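Local coordinates for protein triacylglycerol lipase (Clostridium botulinum, PDB 5AH1) that hydrolyses ester bonds as a zinc-containing lipase of the alpha/beta-hydrolase fold and also breaks down synthetic polyesters, at residues G74-P79 with K175-G180; D325-S330 with V410-W415. All coordinates share one frame; numbering follows the deposited sequence. Where two conformers were deposited one is given.

Contact 1. Residues G74-P79 with K175-G180; sequences GGNNYP and KIHLIG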
# COMPACT_ATOMS: atom_id res chain seq x y z
N GLY A 74 18.85 -14.45 -18.68
CA GLY A 74 19.36 -13.94 -17.42
C GLY A 74 18.32 -13.83 -16.32
O GLY A 74 18.51 -13.09 -15.35
N GLY A 75 17.22 -14.56 -16.45
CA GLY A 75 16.13 -14.47 -15.50
C GLY A 75 16.44 -14.96 -14.10
O GLY A 75 17.54 -15.43 -13.80
N ASN A 76 15.46 -14.80 -13.22
CA ASN A 76 15.62 -15.08 -11.81
C ASN A 76 14.52 -15.97 -11.28
O ASN A 76 13.47 -16.12 -11.92
CB ASN A 76 15.60 -13.75 -11.04
CG ASN A 76 14.24 -13.10 -11.07
OD1 ASN A 76 13.36 -13.45 -10.29
ND2 ASN A 76 14.05 -12.14 -11.97
N ASN A 77 14.74 -16.55 -10.11
CA ASN A 77 13.74 -17.40 -9.44
C ASN A 77 13.28 -16.82 -8.10
O ASN A 77 12.80 -17.54 -7.22
CB ASN A 77 14.29 -18.83 -9.25
CG ASN A 77 15.60 -18.85 -8.47
OD1 ASN A 77 16.07 -17.83 -7.98
ND2 ASN A 77 16.19 -20.04 -8.35
N TYR A 78 13.40 -15.51 -7.96
CA TYR A 78 13.09 -14.85 -6.70
C TYR A 78 11.58 -14.89 -6.47
O TYR A 78 10.79 -14.67 -7.39
CB TYR A 78 13.55 -13.41 -6.74
CG TYR A 78 15.01 -13.21 -7.07
CD1 TYR A 78 15.99 -14.08 -6.60
CD2 TYR A 78 15.41 -12.14 -7.86
CE1 TYR A 78 17.32 -13.87 -6.89
CE2 TYR A 78 16.74 -11.92 -8.16
CZ TYR A 78 17.70 -12.80 -7.70
OH TYR A 78 19.02 -12.55 -8.00
N PRO A 79 11.16 -15.13 -5.21
CA PRO A 79 9.73 -15.11 -4.91
C PRO A 79 9.17 -13.70 -4.80
O PRO A 79 9.92 -12.72 -4.68
CB PRO A 79 9.64 -15.79 -3.55
CG PRO A 79 10.93 -15.45 -2.92
CD PRO A 79 11.95 -15.51 -4.03
N LYS A 175 17.14 -13.14 -3.16
CA LYS A 175 16.41 -11.88 -3.24
C LYS A 175 14.91 -12.12 -3.39
O LYS A 175 14.46 -13.25 -3.62
CB LYS A 175 16.91 -11.05 -4.43
CG LYS A 175 18.38 -10.74 -4.45
CD LYS A 175 18.67 -9.77 -5.59
CE LYS A 175 20.14 -9.65 -5.92
NZ LYS A 175 20.90 -9.03 -4.84
N ILE A 176 14.14 -11.05 -3.24
CA ILE A 176 12.71 -11.10 -3.46
C ILE A 176 12.23 -9.95 -4.35
O ILE A 176 12.93 -8.95 -4.52
CB ILE A 176 11.92 -11.04 -2.11
CG1 ILE A 176 12.11 -9.69 -1.41
CG2 ILE A 176 12.34 -12.20 -1.22
CD1 ILE A 176 11.25 -9.52 -0.15
N HIS A 177 11.03 -10.11 -4.88
CA HIS A 177 10.29 -9.06 -5.55
C HIS A 177 9.23 -8.57 -4.57
O HIS A 177 8.43 -9.38 -4.11
CB HIS A 177 9.55 -9.57 -6.78
CG HIS A 177 10.44 -10.15 -7.83
ND1 HIS A 177 11.24 -9.37 -8.63
CD2 HIS A 177 10.64 -11.43 -8.22
CE1 HIS A 177 11.89 -10.15 -9.48
NE2 HIS A 177 11.54 -11.41 -9.24
N LEU A 178 9.22 -7.28 -4.25
CA LEU A 178 8.19 -6.73 -3.39
C LEU A 178 7.11 -6.09 -4.23
O LEU A 178 7.41 -5.31 -5.15
CB LEU A 178 8.77 -5.68 -2.44
CG LEU A 178 9.55 -6.25 -1.26
CD1 LEU A 178 10.39 -5.16 -0.60
CD2 LEU A 178 8.61 -6.88 -0.24
N ILE A 179 5.86 -6.40 -3.92
CA ILE A 179 4.71 -5.77 -4.57
C ILE A 179 3.83 -5.17 -3.49
O ILE A 179 3.37 -5.89 -2.60
CB ILE A 179 3.90 -6.79 -5.43
CG1 ILE A 179 4.78 -7.44 -6.50
CG2 ILE A 179 2.70 -6.10 -6.06
CD1 ILE A 179 4.09 -8.45 -7.41
N GLY A 180 3.58 -3.87 -3.60
CA GLY A 180 2.83 -3.16 -2.59
C GLY A 180 1.70 -2.36 -3.18
O GLY A 180 1.89 -1.57 -4.09

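Contact 2. Residues D325-S330 with V410-W415; sequences DVYYFS and VKIGQW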
# COMPACT_ATOMS: atom_id res chain seq x y z
N ASP A 325 20.49 -0.42 -7.74
CA ASP A 325 20.53 -1.84 -8.08
C ASP A 325 19.18 -2.54 -7.97
O ASP A 325 19.12 -3.77 -7.93
CB ASP A 325 21.57 -2.53 -7.19
CG ASP A 325 21.31 -2.37 -5.69
OD1 ASP A 325 20.60 -1.45 -5.23
OD2 ASP A 325 21.86 -3.21 -4.94
N VAL A 326 18.09 -1.77 -7.92
CA VAL A 326 16.74 -2.29 -7.79
C VAL A 326 15.89 -1.78 -8.96
O VAL A 326 15.98 -0.61 -9.34
CB VAL A 326 16.13 -1.83 -6.43
CG1 VAL A 326 14.69 -2.31 -6.27
CG2 VAL A 326 16.99 -2.29 -5.26
N TYR A 327 15.05 -2.66 -9.50
CA TYR A 327 14.07 -2.25 -10.50
C TYR A 327 12.83 -1.70 -9.82
O TYR A 327 12.32 -2.32 -8.90
CB TYR A 327 13.67 -3.45 -11.38
CG TYR A 327 14.76 -4.00 -12.26
CD1 TYR A 327 15.02 -3.44 -13.50
CD2 TYR A 327 15.52 -5.09 -11.85
CE1 TYR A 327 16.01 -3.98 -14.31
CE2 TYR A 327 16.51 -5.60 -12.64
CZ TYR A 327 16.75 -5.04 -13.86
OH TYR A 327 17.74 -5.58 -14.65
N TYR A 328 12.31 -0.58 -10.30
CA TYR A 328 11.09 0.01 -9.75
C TYR A 328 10.04 0.10 -10.84
O TYR A 328 10.30 0.57 -11.95
CB TYR A 328 11.36 1.40 -9.15
CG TYR A 328 12.23 1.36 -7.92
CD1 TYR A 328 13.61 1.33 -8.01
CD2 TYR A 328 11.68 1.40 -6.65
CE1 TYR A 328 14.41 1.26 -6.89
CE2 TYR A 328 12.47 1.34 -5.53
CZ TYR A 328 13.84 1.31 -5.64
OH TYR A 328 14.67 1.24 -4.56
N PHE A 329 8.85 -0.39 -10.51
CA PHE A 329 7.69 -0.34 -11.39
C PHE A 329 6.57 0.35 -10.67
O PHE A 329 6.32 0.06 -9.52
CB PHE A 329 7.25 -1.76 -11.79
CG PHE A 329 8.31 -2.51 -12.52
CD1 PHE A 329 8.46 -2.36 -13.90
CD2 PHE A 329 9.20 -3.33 -11.84
CE1 PHE A 329 9.45 -3.02 -14.58
CE2 PHE A 329 10.19 -3.98 -12.51
CZ PHE A 329 10.33 -3.83 -13.88
N SER A 330 5.83 1.18 -11.39
CA SER A 330 4.64 1.80 -10.83
C SER A 330 3.44 1.60 -11.74
O SER A 330 3.54 1.73 -12.97
CB SER A 330 4.85 3.29 -10.62
OG SER A 330 5.23 3.89 -11.84
N VAL A 410 13.17 -2.24 -19.90
CA VAL A 410 13.17 -1.99 -18.46
C VAL A 410 14.48 -1.33 -18.06
O VAL A 410 15.54 -1.65 -18.62
CB VAL A 410 12.95 -3.27 -17.64
CG1 VAL A 410 11.53 -3.78 -17.83
CG2 VAL A 410 13.96 -4.35 -18.00
N LYS A 411 14.38 -0.39 -17.12
CA LYS A 411 15.52 0.34 -16.62
C LYS A 411 15.70 0.11 -15.13
O LYS A 411 14.79 0.34 -14.34
CB LYS A 411 15.32 1.82 -16.89
CG LYS A 411 15.04 2.15 -18.36
CD LYS A 411 16.29 2.15 -19.18
CE LYS A 411 17.02 3.48 -19.08
NZ LYS A 411 18.18 3.56 -20.01
N ILE A 412 16.89 -0.30 -14.72
CA ILE A 412 17.17 -0.49 -13.30
C ILE A 412 17.42 0.87 -12.63
O ILE A 412 17.86 1.83 -13.28
CB ILE A 412 18.39 -1.43 -13.12
CG1 ILE A 412 18.36 -2.10 -11.74
CG2 ILE A 412 19.69 -0.69 -13.40
CD1 ILE A 412 19.39 -3.25 -11.58
N GLY A 413 17.14 0.95 -11.33
CA GLY A 413 17.50 2.13 -10.57
C GLY A 413 16.61 3.34 -10.75
O GLY A 413 16.94 4.43 -10.28
N GLN A 414 15.47 3.16 -11.41
CA GLN A 414 14.55 4.25 -11.66
C GLN A 414 13.15 3.67 -11.83
O GLN A 414 12.98 2.46 -11.92
CB GLN A 414 14.99 5.05 -12.89
CG GLN A 414 15.02 4.28 -14.18
CD GLN A 414 15.56 5.15 -15.28
OE1 GLN A 414 16.69 5.62 -15.22
NE2 GLN A 414 14.74 5.44 -16.27
N TRP A 415 12.15 4.54 -11.89
CA TRP A 415 10.76 4.13 -12.03
C TRP A 415 10.37 3.89 -13.48
O TRP A 415 10.47 4.79 -14.32
CB TRP A 415 9.84 5.19 -11.41
CG TRP A 415 10.03 5.27 -9.95
CD1 TRP A 415 10.95 6.03 -9.28
CD2 TRP A 415 9.37 4.47 -8.97
NE1 TRP A 415 10.89 5.77 -7.93
CE2 TRP A 415 9.91 4.83 -7.71
CE3 TRP A 415 8.34 3.53 -9.02
CZ2 TRP A 415 9.47 4.23 -6.53
CZ3 TRP A 415 7.91 2.94 -7.86
CH2 TRP A 415 8.46 3.30 -6.62

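Contact 1. Residues G74-P79 with K175-G180
Tyr-78 and Lys-175 lie side by side and point the same way, the aliphatic part of the lysine running along the phenol. Lys-175 CB sits 3.6 Å from the centroid of the Tyr-78 ring and almost on its normal, a CH-pi contact, while CD and CE follow the ring out to its OH. The opposite face of the ring carries Asn-76 CB nearer the rim, so the phenol is sandwiched between aliphatic carbons. Beyond the ring, Lys-175 NZ bonds to the carbonyls of Asn-172 and His-219.

Asn-76 and His-177 meet tip to tip, amide and imidazole planes 52° apart. His-177 NE2 donates to Asn-76 OD1 at 2.9 Å, tilted out of the carbonyl plane; the same oxygen takes the backbone N of Tyr-78 at 3.1 Å on an in-plane lone pair, forming an Asx turn. Asn-76 CG lies between the backbone N and the carbonyl carbon (chi1 68°), which turns the amide back over the chain to Tyr-78 N; ND2 bonds to the carbonyls of Leu-447 and Leu-450, fixing which way round the amide sits. Ser-223 OG bonds to His-177 ND1, fixing the imidazole at both nitrogens.

His-177 N donates to Pro-79 O at 2.8 Å, and Pro-79 CG rests against Ile-176 CG2. The contact thus starts the parallel pairing of strands 80-83 and 176-181 in the central alpha/beta-hydrolase sheet; the second strand leads into a Gly-180 to Gly-184 sequence that fits a nucleophile elbow.

Contact 2. Residues D325-S330 with V410-W415
Strand 327-331 pairs in parallel with the incoming strand 415-417 at Tyr-328 and Trp-415, whose CA atoms are 4.7 Å apart, and just before this Gly-413 N donates to Val-326 O at 2.8 Å. Gly-413 has a positive phi (77°), which turns the chain between Ile-412 and Gln-414.

Ile-412 lays its CG1 over the centre of the Tyr-327 ring, 3.8 Å from the centroid, and its CD1 goes on to the backbone of Asp-325. CG1 stands anti to the backbone N (chi1 -157°), which carries the branch across the ring face. The Tyr-327 hydroxyl bonds to Ser-451 O.

Tyr-328 CB lies over the indole of Trp-415, 3.7 Å from the centroid of its six-membered ring, and Tyr-328 CD2 is 3.6 Å from Trp-415 CZ2. The two rings are oblique, their planes 46° apart. Ser-330 CB packs against Trp-415 CE3, while Trp-415 NE1 bonds to Asp-401 OD2. In one of its two conformers Val-410 brings CG1 to the edge of the Phe-329 ring, near helix 437-448.

The contact joins strands 327-331 and 415-417 in the parallel sheet of the alpha/beta-hydrolase fold, with Tyr-327 and Phe-329 on one face and Tyr-328 and Trp-415 on the other.

From the N terminus, the loop at 74-79 leads into strand 80-83, and contact 1 closes when the chain returns at 175-180, after 95 residues that include strand 117-120 and three of the four zinc ligands, Asp-130, His-150 and His-156. Strand 221-227 follows, then the chain reaches 325-330, where contact 2 opens; it closes at 410-415 after strand 403-405. The two loops come in series, neither nesting nor crossing. Both contacts reach the same parallel sheet, with strand 221-227 between them: His-222 meets Tyr-78 of contact 1 and Tyr-327 of contact 2 edge-to-face. Their centres are 13 Å apart, and their nearest atoms about 6 Å.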